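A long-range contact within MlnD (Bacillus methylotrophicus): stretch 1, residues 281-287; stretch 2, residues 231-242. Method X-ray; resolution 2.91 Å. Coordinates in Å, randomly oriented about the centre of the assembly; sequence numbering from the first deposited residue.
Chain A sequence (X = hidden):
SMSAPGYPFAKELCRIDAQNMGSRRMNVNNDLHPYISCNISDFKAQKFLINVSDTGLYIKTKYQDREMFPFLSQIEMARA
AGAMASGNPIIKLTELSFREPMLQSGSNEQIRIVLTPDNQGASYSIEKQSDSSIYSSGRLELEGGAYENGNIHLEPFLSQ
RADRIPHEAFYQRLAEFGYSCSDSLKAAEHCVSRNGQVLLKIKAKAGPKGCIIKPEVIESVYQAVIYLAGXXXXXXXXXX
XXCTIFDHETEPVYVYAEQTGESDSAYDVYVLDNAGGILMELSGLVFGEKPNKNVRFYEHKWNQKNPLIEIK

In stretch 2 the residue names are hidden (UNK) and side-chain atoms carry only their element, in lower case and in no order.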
ATOM      1  N   GLU A 281       6.073  23.703 -17.413  1.00 32.43           N
ATOM      2  CA  GLU A 281       5.264  24.226 -18.505  1.00 31.82           C
ATOM      3  C   GLU A 281       3.884  23.597 -18.427  1.00 32.04           C
ATOM      4  O   GLU A 281       3.771  22.375 -18.300  1.00 33.47           O
ATOM      5  CB  GLU A 281       5.915  23.915 -19.868  1.00 33.13           C
ATOM      6  CG  GLU A 281       5.114  24.376 -21.080  1.00 33.08           C
ATOM      7  CD  GLU A 281       5.722  23.923 -22.393  1.00 34.88           C
ATOM      8  OE1 GLU A 281       6.694  23.137 -22.356  1.00 36.21           O
ATOM      9  OE2 GLU A 281       5.210  24.347 -23.456  1.00 35.24           O
ATOM     10  N   LEU A 282       2.840  24.421 -18.520  1.00 30.19           N
ATOM     11  CA  LEU A 282       1.482  23.933 -18.756  1.00 30.69           C
ATOM     12  C   LEU A 282       0.982  24.504 -20.072  1.00 30.83           C
ATOM     13  O   LEU A 282       0.723  25.708 -20.180  1.00 29.72           O
ATOM     14  CB  LEU A 282       0.520  24.299 -17.624  1.00 29.80           C
ATOM     15  CG  LEU A 282       0.529  23.364 -16.423  1.00 30.51           C
ATOM     16  CD1 LEU A 282       1.653  23.746 -15.488  1.00 29.97           C
ATOM     17  CD2 LEU A 282      -0.826  23.378 -15.728  1.00 30.47           C
ATOM     18  N   SER A 283       0.815  23.630 -21.048  1.00 33.00           N
ATOM     19  CA  SER A 283       0.407  24.018 -22.384  1.00 33.76           C
ATOM     20  C   SER A 283      -1.072  23.713 -22.604  1.00 34.55           C
ATOM     21  O   SER A 283      -1.616  22.746 -22.067  1.00 35.24           O
ATOM     22  CB  SER A 283       1.257  23.281 -23.419  1.00 35.54           C
ATOM     23  OG  SER A 283       1.064  23.818 -24.715  1.00 36.45           O
ATOM     24  N   GLY A 284      -1.708  24.543 -23.423  1.00 34.25           N
ATOM     25  CA  GLY A 284      -3.066  24.295 -23.879  1.00 35.54           C
ATOM     26  C   GLY A 284      -4.096  24.086 -22.789  1.00 35.04           C
ATOM     27  O   GLY A 284      -4.956  23.205 -22.915  1.00 36.56           O
ATOM     28  N   LEU A 285      -4.050  24.892 -21.732  1.00 33.19           N
ATOM     29  CA  LEU A 285      -5.137  24.915 -20.762  1.00 32.94           C
ATOM     30  C   LEU A 285      -6.366  25.567 -21.385  1.00 33.77           C
ATOM     31  O   LEU A 285      -6.279  26.669 -21.937  1.00 33.36           O
ATOM     32  CB  LEU A 285      -4.716  25.683 -19.505  1.00 31.04           C
ATOM     33  CG  LEU A 285      -5.720  25.811 -18.348  1.00 30.84           C
ATOM     34  CD1 LEU A 285      -5.010  26.006 -17.015  1.00 29.59           C
ATOM     35  CD2 LEU A 285      -6.717  26.944 -18.586  1.00 30.77           C
ATOM     36  N   VAL A 286      -7.513  24.885 -21.296  1.00 35.21           N
ATOM     37  CA  VAL A 286      -8.762  25.355 -21.884  1.00 36.54           C
ATOM     38  C   VAL A 286      -9.880  25.226 -20.856  1.00 36.81           C
ATOM     39  O   VAL A 286     -10.024  24.180 -20.216  1.00 37.34           O
ATOM     40  CB  VAL A 286      -9.118  24.579 -23.166  1.00 38.96           C
ATOM     41  CG1 VAL A 286     -10.264  25.262 -23.893  1.00 40.54           C
ATOM     42  CG2 VAL A 286      -7.903  24.464 -24.079  1.00 38.98           C
ATOM     43  N   PHE A 287     -10.673  26.284 -20.705  1.00 43.76           N
ATOM     44  CA  PHE A 287     -11.798  26.270 -19.775  1.00 44.86           C
ATOM     45  C   PHE A 287     -13.021  25.610 -20.403  1.00 50.01           C
ATOM     46  O   PHE A 287     -13.379  25.895 -21.549  1.00 50.62           O
ATOM     47  CB  PHE A 287     -12.148  27.689 -19.336  1.00 43.49           C
ATOM     48  CG  PHE A 287     -11.236  28.240 -18.290  1.00 41.24           C
ATOM     49  CD1 PHE A 287     -11.384  27.868 -16.964  1.00 40.90           C
ATOM     50  CD2 PHE A 287     -10.228  29.126 -18.624  1.00 39.78           C
ATOM     51  CE1 PHE A 287     -10.546  28.374 -15.991  1.00 39.19           C
ATOM     52  CE2 PHE A 287      -9.389  29.635 -17.656  1.00 37.98           C
ATOM     53  CZ  PHE A 287      -9.546  29.256 -16.338  1.00 37.71           C
ATOM     54  N   UNK A 231     -13.516  37.418 -17.035  1.00 55.88           N
ATOM     55  CA  UNK A 231     -14.861  36.858 -17.128  1.00 59.37           C
ATOM     56  C   UNK A 231     -14.853  35.583 -17.951  1.00 61.03           C
ATOM     57  O   UNK A 231     -15.659  34.678 -17.707  1.00 61.24           O
ATOM     58  c   UNK A 231     -15.879  39.199 -16.969  1.00 62.32           C
ATOM     59  c   UNK A 231     -15.869  37.860 -17.694  1.00 61.56           C
ATOM     60  c   UNK A 231     -17.053  40.080 -17.367  1.00 64.93           C
ATOM     61  o   UNK A 231     -18.205  39.737 -17.000  1.00 66.27           O
ATOM     62  o   UNK A 231     -16.828  41.108 -18.038  1.00 66.01           O
ATOM     63  N   UNK A 232     -13.933  35.485 -18.912  1.00 58.83           N
ATOM     64  CA  UNK A 232     -13.826  34.301 -19.751  1.00 60.61           C
ATOM     65  C   UNK A 232     -13.324  33.104 -18.966  1.00 57.91           C
ATOM     66  O   UNK A 232     -13.196  32.008 -19.528  1.00 57.98           O
ATOM     67  n   UNK A 232     -12.198  36.294 -22.454  1.00 68.17           N
ATOM     68  o   UNK A 232     -14.243  36.417 -21.512  1.00 68.43           O
ATOM     69  c   UNK A 232     -13.158  35.841 -21.649  1.00 66.74           C
ATOM     70  c   UNK A 232     -12.847  34.567 -20.894  1.00 63.36           C
ATOM     71  N   UNK A 233     -13.053  33.294 -17.679  1.00 55.76           N
ATOM     72  CA  UNK A 233     -12.653  32.195 -16.824  1.00 53.19           C
ATOM     73  C   UNK A 233     -13.880  31.377 -16.465  1.00 52.91           C
ATOM     74  O   UNK A 233     -14.909  31.926 -16.059  1.00 54.11           O
ATOM     75  c   UNK A 233     -11.981  32.731 -15.560  1.00 52.05           C
ATOM     76  N   UNK A 234     -13.770  30.063 -16.630  1.00 48.51           N
ATOM     77  CA  UNK A 234     -14.784  29.132 -16.195  1.00 47.15           C
ATOM     78  C   UNK A 234     -14.577  28.633 -14.790  1.00 45.14           C
ATOM     79  O   UNK A 234     -15.370  27.827 -14.293  1.00 45.61           O
ATOM     80  N   UNK A 235     -13.513  29.096 -14.131  1.00 47.53           N
ATOM     81  CA  UNK A 235     -13.166  28.661 -12.783  1.00 46.81           C
ATOM     82  C   UNK A 235     -13.228  27.139 -12.677  1.00 46.03           C
ATOM     83  O   UNK A 235     -13.631  26.581 -11.652  1.00 46.19           O
ATOM     84  c   UNK A 235     -13.480  30.597 -11.128  1.00 48.56           C
ATOM     85  c   UNK A 235     -13.778  31.842 -11.951  1.00 49.65           C
ATOM     86  o   UNK A 235     -12.823  32.560 -12.320  1.00 49.04           O
ATOM     87  c   UNK A 235     -14.071  29.327 -11.741  1.00 48.42           C
ATOM     88  o   UNK A 235     -14.966  32.094 -12.247  1.00 51.30           O
ATOM     89  N   UNK A 236     -12.843  26.465 -13.760  1.00 43.18           N
ATOM     90  CA  UNK A 236     -12.582  25.032 -13.775  1.00 43.08           C
ATOM     91  C   UNK A 236     -11.833  24.734 -15.068  1.00 40.73           C
ATOM     92  O   UNK A 236     -12.391  24.937 -16.154  1.00 41.79           O
ATOM     93  c   UNK A 236     -13.667  22.706 -13.853  1.00 48.51           C
ATOM     94  c   UNK A 236     -13.873  24.216 -13.703  1.00 46.57           C
ATOM     95  c   UNK A 236     -14.016  22.214 -15.254  1.00 49.90           C
ATOM     96  c   UNK A 236     -14.500  21.986 -12.812  1.00 50.26           C
ATOM     97  N   UNK A 237     -10.585  24.262 -15.017  1.00 44.20           N
ATOM     98  CA  UNK A 237      -9.871  24.017 -16.276  1.00 44.37           C
ATOM     99  C   UNK A 237     -10.230  22.657 -16.844  1.00 44.80           C
ATOM    100  O   UNK A 237      -9.667  21.630 -16.454  1.00 44.20           O
ATOM    101  c   UNK A 237      -9.745  23.966 -13.843  1.00 43.14           C
ATOM    102  c   UNK A 237      -8.349  24.085 -14.372  1.00 42.59           C
ATOM    103  c   UNK A 237      -8.390  24.117 -15.879  1.00 43.33           C
ATOM    104  N   UNK A 238     -11.163  22.665 -17.796  1.00 44.79           N
ATOM    105  CA  UNK A 238     -11.724  21.426 -18.321  1.00 45.48           C
ATOM    106  C   UNK A 238     -10.644  20.531 -18.914  1.00 45.16           C
ATOM    107  O   UNK A 238     -10.668  19.311 -18.717  1.00 45.09           O
ATOM    108  c   UNK A 238     -13.763  20.605 -19.685  1.00 48.13           C
ATOM    109  c   UNK A 238     -12.805  21.753 -19.356  1.00 47.12           C
ATOM    110  c   UNK A 238     -15.052  21.086 -20.335  1.00 49.90           C
ATOM    111  o   UNK A 238     -15.072  22.218 -20.876  1.00 50.54           O
ATOM    112  o   UNK A 238     -16.046  20.329 -20.298  1.00 50.82           O
ATOM    113  N   UNK A 239      -9.688  21.112 -19.638  1.00 38.62           N
ATOM    114  CA  UNK A 239      -8.644  20.338 -20.296  1.00 38.61           C
ATOM    115  C   UNK A 239      -7.297  21.036 -20.187  1.00 37.90           C
ATOM    116  O   UNK A 239      -7.215  22.264 -20.155  1.00 37.87           O
ATOM    117  o   UNK A 239     -11.236  19.482 -22.062  1.00 41.78           O
ATOM    118  c   UNK A 239      -8.958  20.117 -21.769  1.00 40.12           C
ATOM    119  n   UNK A 239      -9.709  17.844 -22.081  1.00 40.98           N
ATOM    120  c   UNK A 239     -10.069  19.118 -21.984  1.00 40.98           C
ATOM    121  N   UNK A 240      -6.241  20.229 -20.097  1.00 37.48           N
ATOM    122  CA  UNK A 240      -4.867  20.712 -20.196  1.00 37.17           C
ATOM    123  C   UNK A 240      -4.084  19.695 -21.018  1.00 37.82           C
ATOM    124  O   UNK A 240      -4.025  18.514 -20.656  1.00 37.66           O
ATOM    125  c   UNK A 240      -4.545  22.296 -16.662  1.00 34.56           C
ATOM    126  c   UNK A 240      -5.137  21.800 -17.965  1.00 35.51           C
ATOM    127  c   UNK A 240      -4.214  20.922 -18.820  1.00 35.96           C
ATOM    128  c   UNK A 240      -2.837  21.559 -18.988  1.00 35.89           C
ATOM    129  N   UNK A 241      -3.494  20.143 -22.125  1.00 46.87           N
ATOM    130  CA  UNK A 241      -2.873  19.204 -23.055  1.00 47.86           C
ATOM    131  C   UNK A 241      -1.576  18.626 -22.490  1.00 47.36           C
ATOM    132  O   UNK A 241      -1.391  17.405 -22.480  1.00 47.61           O
ATOM    133  c   UNK A 241      -5.114  19.949 -27.452  1.00 53.59           C
ATOM    134  c   UNK A 241      -3.923  20.169 -25.194  1.00 50.35           C
ATOM    135  c   UNK A 241      -3.811  19.747 -26.667  1.00 52.25           C
ATOM    136  n   UNK A 241      -6.179  18.958 -27.107  1.00 53.42           N
ATOM    137  c   UNK A 241      -2.634  19.880 -24.410  1.00 49.29           C
ATOM    138  N   UNK A 242      -0.661  19.478 -22.021  1.00 45.00           N
ATOM    139  CA  UNK A 242       0.621  18.999 -21.512  1.00 44.80           C
ATOM    140  C   UNK A 242       0.981  19.660 -20.192  1.00 43.62           C
ATOM    141  O   UNK A 242       0.661  20.827 -19.948  1.00 43.19           O
ATOM    142  c   UNK A 242       1.945  18.128 -23.513  1.00 47.30           C
ATOM    143  c   UNK A 242       3.107  18.383 -24.442  1.00 48.68           C
ATOM    144  c   UNK A 242       1.767  19.240 -22.499  1.00 45.99           C
ATOM    145  o   UNK A 242       3.682  19.489 -24.380  1.00 48.64           O
ATOM    146  o   UNK A 242       3.467  17.469 -25.214  1.00 49.94           O
TER

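Position 231 carries three side-chain carbons, the third bearing two oxygens, and does not reach stretch 1; the carboxylate makes it Glu231. At 232, two carbons end in one oxygen and one nitrogen, an amide, and the end of the side chain leads away from stretch 1: Asn232. Position 233 has a single side-chain carbon, 4.3 Å from Phe287 CZ, while its CA sits 4.2 Å from the ring centroid, only 6° off the normal, a CH-pi contact. This is Ala233. No side-chain atom exists at 234, whose N lies 3.3 Å from Phe287 CD1; an ideal CB would stand only 3.5 Å from that same ring carbon, a tight fit that suits Gly234.

At 235 three carbons carry two terminal oxygens, and CB points away from stretch 1, leaving the backbone N 3.6 Å from Phe287 CE1: Glu235. Position 236 has four carbons forked at the second, its CA-to-CB bond also pointing away, with its O 3.2 Å from Phe287 CD1. The fork identifies Leu236. Three carbons at 237 close a ring onto the backbone N, and CB packs 4.0 Å from Leu285 CG; this is Pro237. Position 238, three carbons ending in two oxygens, is exposed and approaches the end of stretch 1. It is Glu238, with OE1 4.0 Å from Phe287 C.

Strand pairing begins at 239, where the backbone N and O pair with Val286 and two side-chain carbons end in one oxygen and one nitrogen, identifying Asn239. Position 240 has four carbons forked at the first, with one arm two carbons long, so it is Ile240; CD1 lies 3.8 Å from Leu285 CD1 and 4.0 Å from Leu282 CD2. At 241 four carbons run in a row to a nitrogen; the end of the chain leads away from stretch 1, while the backbone N makes weak hydrogen bonds to Ser283 O (3.2 Å) and Gly284 O (3.5 Å): Lys241. Position 242 has three carbons and a terminal pair of oxygens, with CB 4.2 Å from Ser283 CB, and is Glu242.

The contact joins antiparallel strands to an aromatic anchor. Reciprocal hydrogen bonds, Asn239 N to Val286 O (3.1 Å) and Val286 N to Asn239 O (2.9 Å), secure one end of the pairing. At the other, Ser283 N donates to Glu242 O (3.0 Å), whereas the return bond from Glu242 N to Ser283 O is long and weak (3.4 Å). Between them, Gly284 adopts positive phi, and an ideal CB there would fall 3.0 Å from Lys241 CG, leaving little room for a side chain. Ile240 packs with leucines of stretch 1, while Phe287, the residue most covered by stretch 2, settles against the backbone of the preceding loop.

Stretch 2 (231-242) ENAGELPENIKE
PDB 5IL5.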